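SM80.1 Vicilin (Solanum melongena, PDB 5VF5) probably serves as a seed storage protein of the 7S vicilin family, with two cupin domains in one chain and a bound copper ion. Local coordinates at residues E272-F277 with N312-D317; N9-F14 with S40-G45; R50-E55 with V122-K127; L33-Q38 with G45-R50. All blocks are in the same frame, centred on the assembly; numbering follows the deposited sequence.

Interaction 1: residues E272-F277 with N312-D317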
loop_
_atom_site.group_PDB
_atom_site.type_symbol
_atom_site.label_atom_id
_atom_site.label_comp_id
_atom_site.label_asym_id
_atom_site.label_seq_id
_atom_site.Cartn_x
_atom_site.Cartn_y
_atom_site.Cartn_z
ATOM N N GLU A 272 -2.118 11.370 -3.873
ATOM C CA GLU A 272 -2.421 12.694 -4.433
ATOM C C GLU A 272 -2.829 13.622 -3.333
ATOM O O GLU A 272 -3.567 13.202 -2.444
ATOM C CB GLU A 272 -3.585 12.636 -5.475
ATOM C CG GLU A 272 -3.234 11.879 -6.743
ATOM C CD GLU A 272 -4.420 11.552 -7.645
ATOM O OE1 GLU A 272 -5.447 12.246 -7.591
ATOM O OE2 GLU A 272 -4.329 10.559 -8.403
ATOM N N GLY A 273 -2.347 14.872 -3.376
ATOM C CA GLY A 273 -2.854 15.883 -2.485
ATOM C C GLY A 273 -2.290 15.893 -1.089
ATOM O O GLY A 273 -1.238 15.284 -0.813
ATOM N N ASN A 274 -3.005 16.609 -0.222
ATOM C CA ASN A 274 -2.604 16.866 1.151
ATOM C C ASN A 274 -3.822 16.800 2.042
ATOM O O ASN A 274 -4.958 17.130 1.633
ATOM C CB ASN A 274 -2.075 18.298 1.251
ATOM C CG ASN A 274 -0.761 18.474 0.591
ATOM O OD1 ASN A 274 0.194 17.809 0.935
ATOM N ND2 ASN A 274 -0.717 19.319 -0.417
ATOM N N ALA A 275 -3.603 16.379 3.276
ATOM C CA ALA A 275 -4.646 16.405 4.273
ATOM C C ALA A 275 -4.126 16.644 5.672
ATOM O O ALA A 275 -2.970 16.346 5.992
ATOM C CB ALA A 275 -5.474 15.105 4.216
ATOM N N ARG A 276 -5.009 17.152 6.503
ATOM C CA ARG A 276 -4.860 17.229 7.961
ATOM C C ARG A 276 -5.554 15.977 8.489
ATOM O O ARG A 276 -6.627 15.645 8.016
ATOM C CB ARG A 276 -5.565 18.547 8.427
ATOM C CG ARG A 276 -6.104 18.762 9.825
ATOM C CD ARG A 276 -6.870 20.118 9.899
ATOM N NE ARG A 276 -7.344 20.417 11.253
ATOM C CZ ARG A 276 -8.409 21.169 11.567
ATOM N NH1 ARG A 276 -9.144 21.732 10.619
ATOM N NH2 ARG A 276 -8.753 21.366 12.851
ATOM N N PHE A 277 -4.945 15.260 9.424
ATOM C CA PHE A 277 -5.610 14.188 10.114
ATOM C C PHE A 277 -5.719 14.447 11.587
ATOM O O PHE A 277 -4.834 15.093 12.175
ATOM C CB PHE A 277 -4.952 12.839 9.840
ATOM C CG PHE A 277 -3.597 12.659 10.470
ATOM C CD1 PHE A 277 -3.498 12.111 11.744
ATOM C CD2 PHE A 277 -2.433 12.989 9.795
ATOM C CE1 PHE A 277 -2.257 11.906 12.336
ATOM C CE2 PHE A 277 -1.193 12.815 10.390
ATOM C CZ PHE A 277 -1.115 12.289 11.673
ATOM N N ASN A 312 -0.156 16.375 9.400
ATOM C CA ASN A 312 -0.401 16.620 8.012
ATOM C C ASN A 312 0.242 15.530 7.207
ATOM O O ASN A 312 1.286 14.984 7.584
ATOM C CB ASN A 312 0.090 18.043 7.664
ATOM C CG ASN A 312 -0.845 19.097 8.307
ATOM O OD1 ASN A 312 -0.695 19.438 9.486
ATOM N ND2 ASN A 312 -1.912 19.450 7.600
ATOM N N LEU A 313 -0.456 15.153 6.145
ATOM C CA LEU A 313 -0.009 14.151 5.224
ATOM C C LEU A 313 0.185 14.688 3.817
ATOM O O LEU A 313 -0.687 15.387 3.285
ATOM C CB LEU A 313 -1.029 12.994 5.182
ATOM C CG LEU A 313 -1.121 12.153 6.424
ATOM C CD1 LEU A 313 -2.369 11.296 6.374
ATOM C CD2 LEU A 313 0.142 11.299 6.563
ATOM N N ASN A 314 1.303 14.303 3.215
ATOM C CA ASN A 314 1.680 14.692 1.875
ATOM C C ASN A 314 1.917 13.445 1.038
ATOM O O ASN A 314 2.050 12.320 1.563
ATOM C CB ASN A 314 3.033 15.439 1.899
ATOM C CG ASN A 314 3.087 16.518 2.908
ATOM O OD1 ASN A 314 4.097 16.649 3.641
ATOM N ND2 ASN A 314 2.046 17.322 2.963
ATOM N N VAL A 315 2.031 13.655 -0.262
ATOM C CA VAL A 315 2.260 12.558 -1.191
ATOM C C VAL A 315 3.462 11.701 -0.751
ATOM O O VAL A 315 4.526 12.220 -0.449
ATOM C CB VAL A 315 2.416 13.055 -2.634
ATOM C CG1 VAL A 315 2.911 11.934 -3.542
ATOM C CG2 VAL A 315 1.112 13.611 -3.151
ATOM N N GLY A 316 3.237 10.386 -0.681
ATOM C CA GLY A 316 4.270 9.411 -0.324
ATOM C C GLY A 316 4.394 9.133 1.177
ATOM O O GLY A 316 5.092 8.205 1.574
ATOM N N ASP A 317 3.713 9.922 2.005
ATOM C CA ASP A 317 3.692 9.687 3.434
ATOM C C ASP A 317 2.778 8.518 3.754
ATOM O O ASP A 317 1.802 8.253 3.021
ATOM C CB ASP A 317 3.142 10.892 4.194
ATOM C CG ASP A 317 4.055 12.110 4.172
ATOM O OD1 ASP A 317 5.254 12.012 3.819
ATOM O OD2 ASP A 317 3.505 13.180 4.537
HETATM O O HOH W 1 1.501 16.356 -1.136
#

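Interaction 2: residues N9-F14 with S40-G45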
loop_
_atom_site.group_PDB
_atom_site.type_symbol
_atom_site.label_atom_id
_atom_site.label_comp_id
_atom_site.label_asym_id
_atom_site.label_seq_id
_atom_site.Cartn_x
_atom_site.Cartn_y
_atom_site.Cartn_z
ATOM N N ASN A 9 7.684 12.465 16.610
ATOM C CA ASN A 9 7.217 11.777 17.830
ATOM C C ASN A 9 5.813 11.145 17.749
ATOM O O ASN A 9 5.361 10.592 18.735
ATOM C CB ASN A 9 7.253 12.750 19.008
ATOM C CG ASN A 9 8.655 13.270 19.298
ATOM O OD1 ASN A 9 9.661 12.570 19.093
ATOM N ND2 ASN A 9 8.729 14.505 19.782
ATOM N N VAL A 10 5.133 11.241 16.602
ATOM C CA VAL A 10 3.842 10.556 16.352
ATOM C C VAL A 10 4.195 9.210 15.742
ATOM O O VAL A 10 4.568 9.149 14.554
ATOM C CB VAL A 10 2.956 11.347 15.355
ATOM C CG1 VAL A 10 1.703 10.576 14.942
ATOM C CG2 VAL A 10 2.594 12.696 15.940
ATOM N N PRO A 11 4.057 8.125 16.527
ATOM C CA PRO A 11 4.631 6.869 16.111
ATOM C C PRO A 11 3.924 6.239 14.925
ATOM O O PRO A 11 4.525 5.401 14.273
ATOM C CB PRO A 11 4.475 5.974 17.351
ATOM C CG PRO A 11 3.374 6.575 18.118
ATOM C CD PRO A 11 3.572 8.050 17.921
ATOM N N TYR A 12 2.693 6.666 14.665
ATOM C CA TYR A 12 1.926 6.126 13.570
ATOM C C TYR A 12 2.226 6.760 12.225
ATOM O O TYR A 12 1.777 6.271 11.189
ATOM C CB TYR A 12 0.449 6.314 13.875
ATOM C CG TYR A 12 -0.003 5.739 15.188
ATOM C CD1 TYR A 12 0.171 4.414 15.478
ATOM C CD2 TYR A 12 -0.573 6.540 16.156
ATOM C CE1 TYR A 12 -0.213 3.879 16.708
ATOM C CE2 TYR A 12 -0.972 6.014 17.371
ATOM C CZ TYR A 12 -0.818 4.673 17.615
ATOM O OH TYR A 12 -1.201 4.143 18.833
ATOM N N LEU A 13 2.927 7.889 12.201
ATOM C CA LEU A 13 3.218 8.649 11.006
ATOM C C LEU A 13 4.594 8.292 10.495
ATOM O O LEU A 13 5.572 8.336 11.267
ATOM C CB LEU A 13 3.181 10.130 11.352
ATOM C CG LEU A 13 3.605 11.101 10.260
ATOM C CD1 LEU A 13 2.640 11.027 9.097
ATOM C CD2 LEU A 13 3.622 12.516 10.814
ATOM N N PHE A 14 4.692 7.981 9.204
ATOM C CA PHE A 14 5.958 7.609 8.562
ATOM C C PHE A 14 6.088 8.495 7.351
ATOM O O PHE A 14 5.468 8.274 6.306
ATOM C CB PHE A 14 5.989 6.141 8.164
ATOM C CG PHE A 14 5.926 5.181 9.328
ATOM C CD1 PHE A 14 4.756 4.916 9.970
ATOM C CD2 PHE A 14 7.088 4.566 9.805
ATOM C CE1 PHE A 14 4.705 4.071 11.080
ATOM C CE2 PHE A 14 7.039 3.687 10.879
ATOM C CZ PHE A 14 5.848 3.455 11.540
ATOM N N SER A 40 8.559 2.101 17.693
ATOM C CA SER A 40 7.486 1.894 18.668
ATOM C C SER A 40 6.944 0.445 18.694
ATOM O O SER A 40 6.548 -0.158 17.669
ATOM C CB SER A 40 6.299 2.827 18.413
ATOM O OG SER A 40 5.268 2.591 19.389
ATOM N N GLN A 41 6.825 -0.071 19.903
ATOM C CA GLN A 41 6.220 -1.363 20.124
ATOM C C GLN A 41 4.726 -1.324 19.967
ATOM O O GLN A 41 4.134 -2.393 19.934
ATOM C CB GLN A 41 6.619 -1.891 21.501
ATOM C CG GLN A 41 8.112 -2.219 21.590
ATOM C CD GLN A 41 8.536 -3.300 20.604
ATOM O OE1 GLN A 41 8.126 -4.443 20.731
ATOM N NE2 GLN A 41 9.338 -2.933 19.602
ATOM N N LEU A 42 4.114 -0.127 19.798
ATOM C CA LEU A 42 2.662 -0.050 19.577
ATOM C C LEU A 42 2.279 -0.720 18.276
ATOM O O LEU A 42 1.106 -1.096 18.093
ATOM C CB LEU A 42 2.173 1.392 19.524
ATOM C CG LEU A 42 2.253 2.120 20.868
ATOM C CD1 LEU A 42 2.060 3.589 20.616
ATOM C CD2 LEU A 42 1.185 1.613 21.822
ATOM N N LEU A 43 3.235 -0.830 17.350
ATOM C CA LEU A 43 3.015 -1.469 16.054
ATOM C C LEU A 43 3.442 -2.942 15.971
ATOM O O LEU A 43 3.456 -3.514 14.871
ATOM C CB LEU A 43 3.697 -0.626 14.985
ATOM C CG LEU A 43 3.106 0.787 14.902
ATOM C CD1 LEU A 43 3.744 1.557 13.775
ATOM C CD2 LEU A 43 1.599 0.814 14.686
ATOM N N ARG A 44 3.669 -3.581 17.114
ATOM C CA ARG A 44 4.035 -5.007 17.147
ATOM C C ARG A 44 3.018 -5.957 16.454
ATOM O O ARG A 44 3.324 -7.043 15.935
ATOM C CB ARG A 44 4.244 -5.490 18.579
ATOM C CG ARG A 44 5.660 -5.649 19.072
ATOM C CD ARG A 44 5.662 -6.264 20.481
ATOM N NE ARG A 44 5.535 -7.715 20.459
ATOM C CZ ARG A 44 5.072 -8.489 21.446
ATOM N NH1 ARG A 44 4.629 -7.978 22.591
ATOM N NH2 ARG A 44 4.998 -9.806 21.255
ATOM N N GLY A 45 1.759 -5.516 16.494
ATOM C CA GLY A 45 0.669 -6.282 15.869
ATOM C C GLY A 45 0.750 -6.408 14.360
ATOM O O GLY A 45 0.081 -7.246 13.771
#

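Interaction 3: residues R50-E55 with V122-K127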
loop_
_atom_site.group_PDB
_atom_site.type_symbol
_atom_site.label_atom_id
_atom_site.label_comp_id
_atom_site.label_asym_id
_atom_site.label_seq_id
_atom_site.Cartn_x
_atom_site.Cartn_y
_atom_site.Cartn_z
ATOM N N ARG A 50 5.596 -5.173 5.652
ATOM C CA ARG A 50 6.378 -4.045 5.176
ATOM C C ARG A 50 5.631 -3.374 4.059
ATOM O O ARG A 50 4.968 -4.076 3.248
ATOM C CB ARG A 50 7.735 -4.499 4.695
ATOM C CG ARG A 50 8.608 -5.193 5.736
ATOM C CD ARG A 50 9.085 -4.278 6.850
ATOM N NE ARG A 50 10.120 -3.364 6.397
ATOM C CZ ARG A 50 11.412 -3.669 6.262
ATOM N NH1 ARG A 50 11.848 -4.905 6.523
ATOM N NH2 ARG A 50 12.275 -2.738 5.856
ATOM N N VAL A 51 5.829 -2.071 3.884
ATOM C CA VAL A 51 5.350 -1.387 2.707
ATOM C C VAL A 51 6.480 -0.779 1.944
ATOM O O VAL A 51 7.489 -0.356 2.537
ATOM C CB VAL A 51 4.207 -0.356 2.945
ATOM C CG1 VAL A 51 2.940 -1.045 3.420
ATOM C CG2 VAL A 51 4.617 0.747 3.864
ATOM N N SER A 52 6.320 -0.711 0.635
ATOM C CA SER A 52 7.368 -0.188 -0.245
ATOM C C SER A 52 6.744 0.469 -1.466
ATOM O O SER A 52 5.531 0.343 -1.725
ATOM C CB SER A 52 8.321 -1.327 -0.657
ATOM O OG SER A 52 7.609 -2.360 -1.334
ATOM N N VAL A 53 7.592 1.125 -2.223
ATOM C CA VAL A 53 7.219 1.752 -3.478
ATOM C C VAL A 53 8.226 1.317 -4.548
ATOM O O VAL A 53 9.411 1.240 -4.274
ATOM C CB VAL A 53 7.119 3.306 -3.388
ATOM C CG1 VAL A 53 6.914 3.944 -4.760
ATOM C CG2 VAL A 53 5.988 3.718 -2.467
ATOM N N ILE A 54 7.702 0.957 -5.731
ATOM C CA ILE A 54 8.496 0.740 -6.922
ATOM C C ILE A 54 8.133 1.833 -7.907
ATOM O O ILE A 54 6.954 2.033 -8.208
ATOM C CB ILE A 54 8.206 -0.638 -7.566
ATOM C CG1 ILE A 54 8.447 -1.765 -6.557
ATOM C CG2 ILE A 54 9.052 -0.788 -8.829
ATOM C CD1 ILE A 54 7.991 -3.136 -7.011
ATOM N N GLU A 55 9.145 2.495 -8.456
ATOM C CA GLU A 55 8.997 3.537 -9.459
ATOM C C GLU A 55 9.844 3.168 -10.662
ATOM O O GLU A 55 11.026 2.845 -10.505
ATOM C CB GLU A 55 9.555 4.850 -8.933
ATOM C CG GLU A 55 8.837 5.406 -7.769
ATOM C CD GLU A 55 9.404 6.747 -7.324
ATOM O OE1 GLU A 55 10.590 7.086 -7.606
ATOM O OE2 GLU A 55 8.661 7.435 -6.615
ATOM N N VAL A 122 4.126 1.755 -8.211
ATOM C CA VAL A 122 3.424 0.666 -7.531
ATOM C C VAL A 122 3.632 0.829 -6.033
ATOM O O VAL A 122 4.774 1.017 -5.582
ATOM C CB VAL A 122 3.966 -0.717 -7.980
ATOM C CG1 VAL A 122 3.172 -1.875 -7.398
ATOM C CG2 VAL A 122 3.998 -0.812 -9.510
ATOM N N TYR A 123 2.544 0.732 -5.267
ATOM C CA TYR A 123 2.567 0.602 -3.806
ATOM C C TYR A 123 2.460 -0.873 -3.453
ATOM O O TYR A 123 1.568 -1.570 -3.943
ATOM C CB TYR A 123 1.382 1.383 -3.230
ATOM C CG TYR A 123 1.202 1.469 -1.724
ATOM C CD1 TYR A 123 2.290 1.560 -0.878
ATOM C CD2 TYR A 123 -0.087 1.550 -1.161
ATOM C CE1 TYR A 123 2.123 1.663 0.489
ATOM C CE2 TYR A 123 -0.263 1.695 0.200
ATOM C CZ TYR A 123 0.835 1.756 1.018
ATOM O OH TYR A 123 0.645 1.902 2.364
ATOM N N VAL A 124 3.333 -1.371 -2.594
ATOM C CA VAL A 124 3.472 -2.779 -2.295
ATOM C C VAL A 124 3.329 -3.050 -0.823
ATOM O O VAL A 124 3.986 -2.401 -0.001
ATOM C CB VAL A 124 4.827 -3.300 -2.786
ATOM C CG1 VAL A 124 4.981 -4.787 -2.510
ATOM C CG2 VAL A 124 5.062 -2.978 -4.252
ATOM N N LEU A 125 2.534 -4.054 -0.480
ATOM C CA LEU A 125 2.484 -4.632 0.862
ATOM C C LEU A 125 3.193 -5.979 0.782
ATOM O O LEU A 125 2.879 -6.757 -0.150
ATOM C CB LEU A 125 1.031 -4.895 1.255
ATOM C CG LEU A 125 0.842 -5.484 2.653
ATOM C CD1 LEU A 125 1.225 -4.497 3.760
ATOM C CD2 LEU A 125 -0.578 -6.020 2.848
ATOM N N ALA A 126 4.107 -6.293 1.708
ATOM C CA ALA A 126 4.674 -7.631 1.764
ATOM C C ALA A 126 4.606 -8.146 3.185
ATOM O O ALA A 126 4.674 -7.380 4.137
ATOM C CB ALA A 126 6.099 -7.659 1.241
ATOM N N LYS A 127 4.447 -9.458 3.317
ATOM C CA LYS A 127 4.484 -10.099 4.603
ATOM C C LYS A 127 5.645 -11.094 4.656
ATOM O O LYS A 127 5.797 -11.929 3.743
ATOM C CB LYS A 127 3.160 -10.873 4.873
ATOM C CG LYS A 127 3.068 -11.373 6.289
ATOM C CD LYS A 127 1.864 -12.238 6.522
ATOM C CE LYS A 127 1.858 -12.717 7.970
ATOM N NZ LYS A 127 0.725 -13.642 8.231
#

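Interaction 4: residues L33-Q38 with G45-R50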
loop_
_atom_site.group_PDB
_atom_site.type_symbol
_atom_site.label_atom_id
_atom_site.label_comp_id
_atom_site.label_asym_id
_atom_site.label_seq_id
_atom_site.Cartn_x
_atom_site.Cartn_y
_atom_site.Cartn_z
ATOM N N LEU A 33 9.890 1.050 3.576
ATOM C CA LEU A 33 9.807 1.626 4.915
ATOM C C LEU A 33 10.476 0.659 5.895
ATOM O O LEU A 33 10.430 -0.556 5.684
ATOM C CB LEU A 33 8.344 1.803 5.269
ATOM C CG LEU A 33 7.933 2.750 6.320
ATOM C CD1 LEU A 33 8.458 4.185 6.053
ATOM C CD2 LEU A 33 6.412 2.754 6.388
ATOM N N PRO A 34 11.105 1.174 6.975
ATOM C CA PRO A 34 11.589 0.267 7.996
ATOM C C PRO A 34 10.508 -0.616 8.609
ATOM O O PRO A 34 9.310 -0.304 8.478
ATOM C CB PRO A 34 12.204 1.199 9.037
ATOM C CG PRO A 34 12.552 2.427 8.262
ATOM C CD PRO A 34 11.427 2.573 7.263
ATOM N N LYS A 35 10.905 -1.637 9.334
ATOM C CA LYS A 35 9.940 -2.389 10.110
ATOM C C LYS A 35 9.097 -1.462 10.959
ATOM O O LYS A 35 9.605 -0.462 11.491
ATOM C CB LYS A 35 10.647 -3.358 11.060
ATOM C CG LYS A 35 11.179 -4.577 10.370
ATOM C CD LYS A 35 11.768 -5.578 11.362
ATOM C CE LYS A 35 10.758 -6.024 12.431
ATOM N NZ LYS A 35 11.281 -7.111 13.304
ATOM N N PHE A 36 7.825 -1.764 11.116
ATOM C CA PHE A 36 6.948 -0.838 11.841
ATOM C C PHE A 36 7.289 -0.665 13.317
ATOM O O PHE A 36 6.970 0.368 13.923
ATOM C CB PHE A 36 5.517 -1.288 11.679
ATOM C CG PHE A 36 4.990 -1.072 10.303
ATOM C CD1 PHE A 36 4.783 0.233 9.817
ATOM C CD2 PHE A 36 4.649 -2.118 9.493
ATOM C CE1 PHE A 36 4.260 0.421 8.570
ATOM C CE2 PHE A 36 4.154 -1.907 8.221
ATOM C CZ PHE A 36 3.940 -0.629 7.777
ATOM N N THR A 37 7.937 -1.666 13.856
ATOM C CA THR A 37 8.421 -1.655 15.241
ATOM C C THR A 37 9.737 -0.919 15.440
ATOM O O THR A 37 10.209 -0.848 16.590
ATOM C CB THR A 37 8.555 -3.099 15.724
ATOM O OG1 THR A 37 9.276 -3.850 14.732
ATOM C CG2 THR A 37 7.157 -3.730 15.918
ATOM N N GLN A 38 10.309 -0.354 14.369
ATOM C CA GLN A 38 11.588 0.410 14.489
ATOM C C GLN A 38 11.600 1.424 15.608
ATOM O O GLN A 38 12.574 1.459 16.344
ATOM C CB GLN A 38 11.964 1.112 13.169
ATOM C CG GLN A 38 13.271 1.893 13.196
ATOM C CD GLN A 38 13.410 2.831 12.000
ATOM O OE1 GLN A 38 12.503 3.646 11.684
ATOM N NE2 GLN A 38 14.542 2.721 11.325
ATOM N N GLY A 45 1.759 -5.516 16.494
ATOM C CA GLY A 45 0.669 -6.282 15.869
ATOM C C GLY A 45 0.750 -6.408 14.360
ATOM O O GLY A 45 0.081 -7.246 13.771
ATOM N N ILE A 46 1.578 -5.570 13.722
ATOM C CA ILE A 46 1.803 -5.615 12.286
ATOM C C ILE A 46 3.271 -5.819 11.930
ATOM O O ILE A 46 3.669 -5.524 10.805
ATOM C CB ILE A 46 1.191 -4.395 11.571
ATOM C CG1 ILE A 46 1.864 -3.075 11.967
ATOM C CG2 ILE A 46 -0.303 -4.378 11.795
ATOM C CD1 ILE A 46 1.442 -1.900 11.082
ATOM N N GLU A 47 4.053 -6.351 12.872
ATOM C CA GLU A 47 5.514 -6.482 12.692
ATOM C C GLU A 47 5.979 -7.241 11.424
ATOM O O GLU A 47 7.046 -7.013 10.886
ATOM C CB GLU A 47 6.168 -7.155 13.916
ATOM C CG GLU A 47 7.675 -7.348 13.826
ATOM C CD GLU A 47 8.290 -8.103 15.001
ATOM O OE1 GLU A 47 7.571 -8.864 15.690
ATOM O OE2 GLU A 47 9.532 -7.967 15.220
ATOM N N LYS A 48 5.108 -8.181 10.991
ATOM C CA LYS A 48 5.502 -9.008 9.838
ATOM C C LYS A 48 5.361 -8.300 8.498
ATOM O O LYS A 48 5.853 -8.816 7.458
ATOM C CB LYS A 48 4.796 -10.355 9.824
ATOM C CG LYS A 48 5.232 -11.294 10.935
ATOM C CD LYS A 48 4.530 -12.638 10.844
ATOM C CE LYS A 48 5.058 -13.600 11.885
ATOM N NZ LYS A 48 4.360 -14.899 11.771
ATOM N N PHE A 49 4.690 -7.140 8.499
ATOM C CA PHE A 49 4.343 -6.484 7.255
ATOM C C PHE A 49 5.312 -5.346 6.933
ATOM O O PHE A 49 5.818 -4.654 7.828
ATOM C CB PHE A 49 2.925 -5.971 7.293
ATOM C CG PHE A 49 1.879 -7.050 7.253
ATOM C CD1 PHE A 49 1.435 -7.539 6.057
ATOM C CD2 PHE A 49 1.407 -7.608 8.427
ATOM C CE1 PHE A 49 0.500 -8.552 6.009
ATOM C CE2 PHE A 49 0.470 -8.635 8.384
ATOM C CZ PHE A 49 0.004 -9.072 7.179
ATOM N N ARG A 50 5.596 -5.173 5.652
ATOM C CA ARG A 50 6.378 -4.045 5.176
ATOM C C ARG A 50 5.631 -3.374 4.059
ATOM O O ARG A 50 4.968 -4.076 3.248
ATOM C CB ARG A 50 7.735 -4.499 4.695
ATOM C CG ARG A 50 8.608 -5.193 5.736
ATOM C CD ARG A 50 9.085 -4.278 6.850
ATOM N NE ARG A 50 10.120 -3.364 6.397
ATOM C CZ ARG A 50 11.412 -3.669 6.262
ATOM N NH1 ARG A 50 11.848 -4.905 6.523
ATOM N NH2 ARG A 50 12.275 -2.738 5.856
HETATM O O HOH W 2 7.281 -4.350 10.106
#

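Interaction 1: residues E272-F277 with N312-D317
Ala275 and Leu313 form an antiparallel hydrogen-bonded pair, Ala275 N giving to Leu313 O at 3.1 Å and Leu313 N to Ala275 O at 2.8 Å, while Arg276 and Asn312 make the adjoining non-hydrogen-bonded pair. On the other side of the Ala275-Leu313 pair, two asparagines join their amides: Asn314 ND2 donates to Asn274 OD1 at 2.8 Å, with the amide planes almost perpendicular (84°). The same OD1 takes a second bond from a water that accepts from Val315 N. Phe277 CG lies between its backbone N and carbonyl carbon (chi1 70°), which helps bring the ring to Leu313. On this buried face the two side chains cross at about a right angle, Phe277 CD2 lying 3.7 Å from Leu313 CG, and both rest on Phe329. Glycine suits position 273 because its phi is positive. Asp317 OD2 accepts from Asn314 N at 2.8 Å, from above the carboxylate plane, and also pairs with Lys15. This side-chain bond reinforces the type II turn from Asn314 to Asp317, whose third residue, Gly316, likewise has positive phi. The whole is an antiparallel strand pair running into a tight turn, as in the beta barrel of a cupin domain.

Interaction 2: residues N9-F14 with S40-G45
Ser40 OG accepts a hydrogen bond from Leu42 N at 3.0 Å, nearly straight at 160°, and so makes an ST turn that leads into the 3-10 segment 41-45. Serine suits this place because its short side chain, with OG anti to its own backbone N (chi1 180°), can reach the N-H two residues on. A second turn faces it: Val10 to Leu13 is a type I beta turn, with Pro11 in its second position, where the phi fixed by the proline ring suits the turn. No hydrogen bond joins the two turns; the contact is apolar. Pro11 CB meets Ser40 CB at 3.8 Å, and Leu42 CD1, beside Pro11 CG, approaches Tyr12 OH at 3.8 Å, the leucine and the tyrosine crossing at about a right angle. The Tyr12 side chain also comes within about 3 Å of the copper ion held by Cys281, His283 and His325, so this packing adjoins the metal site. Strand 13-14 pairs with strand 318-321 of the C-terminal cupin, whereas 40-45 belongs to the loop between strands 28-32 and 49-56 of the N-terminal one, and Leu43 touches Val320. The contact thus lies where the two halves of the bicupin meet. Leu43 divides its two branches between two aromatic rings: Leu43 CD2 comes to the edge of the Tyr12 ring, near its plane, 4.0 Å from Tyr12 CD1, while Leu43 CD1 meets the edge of Phe14 tip to tip, 3.6 Å from Phe14 CZ.

Interaction 3: residues R50-E55 with V122-K127
Val51 CG1 stands anti to its carbonyl carbon (chi1 -65°) and Leu125 CG anti to its backbone N (chi1 -179°), torsions that help bring Val51 CG1 to 3.9 Å from Leu125 CD1 between neighbouring antiparallel strands. The strands run at 151° to each other and are stitched by six backbone hydrogen bonds: Arg50 with Ala126, Ser52 with Val124 and Ile54 with Val122 each exchange two, among them Val122 N to Ile54 O at 2.8 Å. In the intervening non-hydrogen-bonded pairs Val51 faces Leu125 and Val53 faces Tyr123. In the conformer described, the Tyr123 ring reaches diagonally across to the neighbouring strand, its CE1 3.8 Å from Val51 CB, and CD1 brings the ring edge to Ser52 O. On the other face Ile54 CD1 meets Val124 CG2 at 4.0 Å, and both side chains touch Phe73. Val51, Leu125, Ile54, Val122 and Val124 suit these places as branched aliphatics that pack without adding polar groups. Ser52, small and also buried, sets OG 3.3 Å from Val124 CB in one of two conformers. Val51, Val53 and Tyr123 touch strand 265-272 of the second cupin, where Tyr123 OH bonds to Val267 O. Every residue that takes part is buried, so the backbone must satisfy its own polar groups: three pairs do so with each other here, while Val51, Val53, Tyr123 and Leu125 bond to the flanking strands or to Leu33.

Interaction 4: residues L33-Q38 with G45-R50
Phe36 and Glu47 bring their backbones nearest, 5.9 Å between CA atoms, without any strand pairing: 33-38 is an irregular loop, and 46-49 forms a type I turn closed by Phe49 N to Ile46 O. A water joins the two backbones, accepting from Phe36 N and donating to Glu47 O and Phe49 O. Arg50 reaches back across the contact and grips one atom, Leu33 O, side-on with NE and NH2, each at 2.9 Å. The oxygen lies in the guanidinium plane, 2° out of it, and the chain folds to get there, with chi2 at -68° bending CD round. Lys35 N lies 3.4 Å above the guanidinium plane, offset to its rim, a donor beside donors and not a bond; Arg50 NH1 bonds to Gly133 O. Arginine suits this spot because its several N-H groups can serve two carbonyls. In the conformer described here, Glu47 OE2 forms a salt bridge with Lys35 NZ at 2.7 Å, approached on the anti side of the carboxylate; the ammonium also donates to Pro132 O. Apart from these polar contacts, Phe36 offers a face to Ile46, whose CD1 sits 3.8 Å from the ring centroid, a CH-pi contact 20° off the ring normal. Phe36 CE2 also lies 3.2 Å from Phe49 O, approached obliquely. Phe36 makes an edge-to-face contact with Phe14, Phe36 and Ile46 touch Val320 of strand 318-321, Ile46 and Phe49 lean on Ile344 of strand 337-344, and Phe49 packs on Leu125 and Lys127 of strand 120-128.

In the fold
From the N terminus, interaction 2 brings residues 9-14 to the 40-45 turn and closes a loop holding strands 20-21 and 28-32. Interaction 4 crosses it, joining 33-38 to 45-50, sharing Gly45 and touching it through Leu43, Phe36, Phe14 and Leu33. The chain then enters strand 49-56, where interaction 3, sharing Arg50 with interaction 4, closes a much longer loop back to strand 120-128 of the N-terminal cupin. Interaction 1 comes last, in series, within the C-terminal cupin, closing the loop from 277 to 312 that holds the rest of strands 275-281 and 307-313. It touches interaction 2 where Leu313 CD2 meets Leu13 CD1, so the N-terminal segment links the two cupin halves.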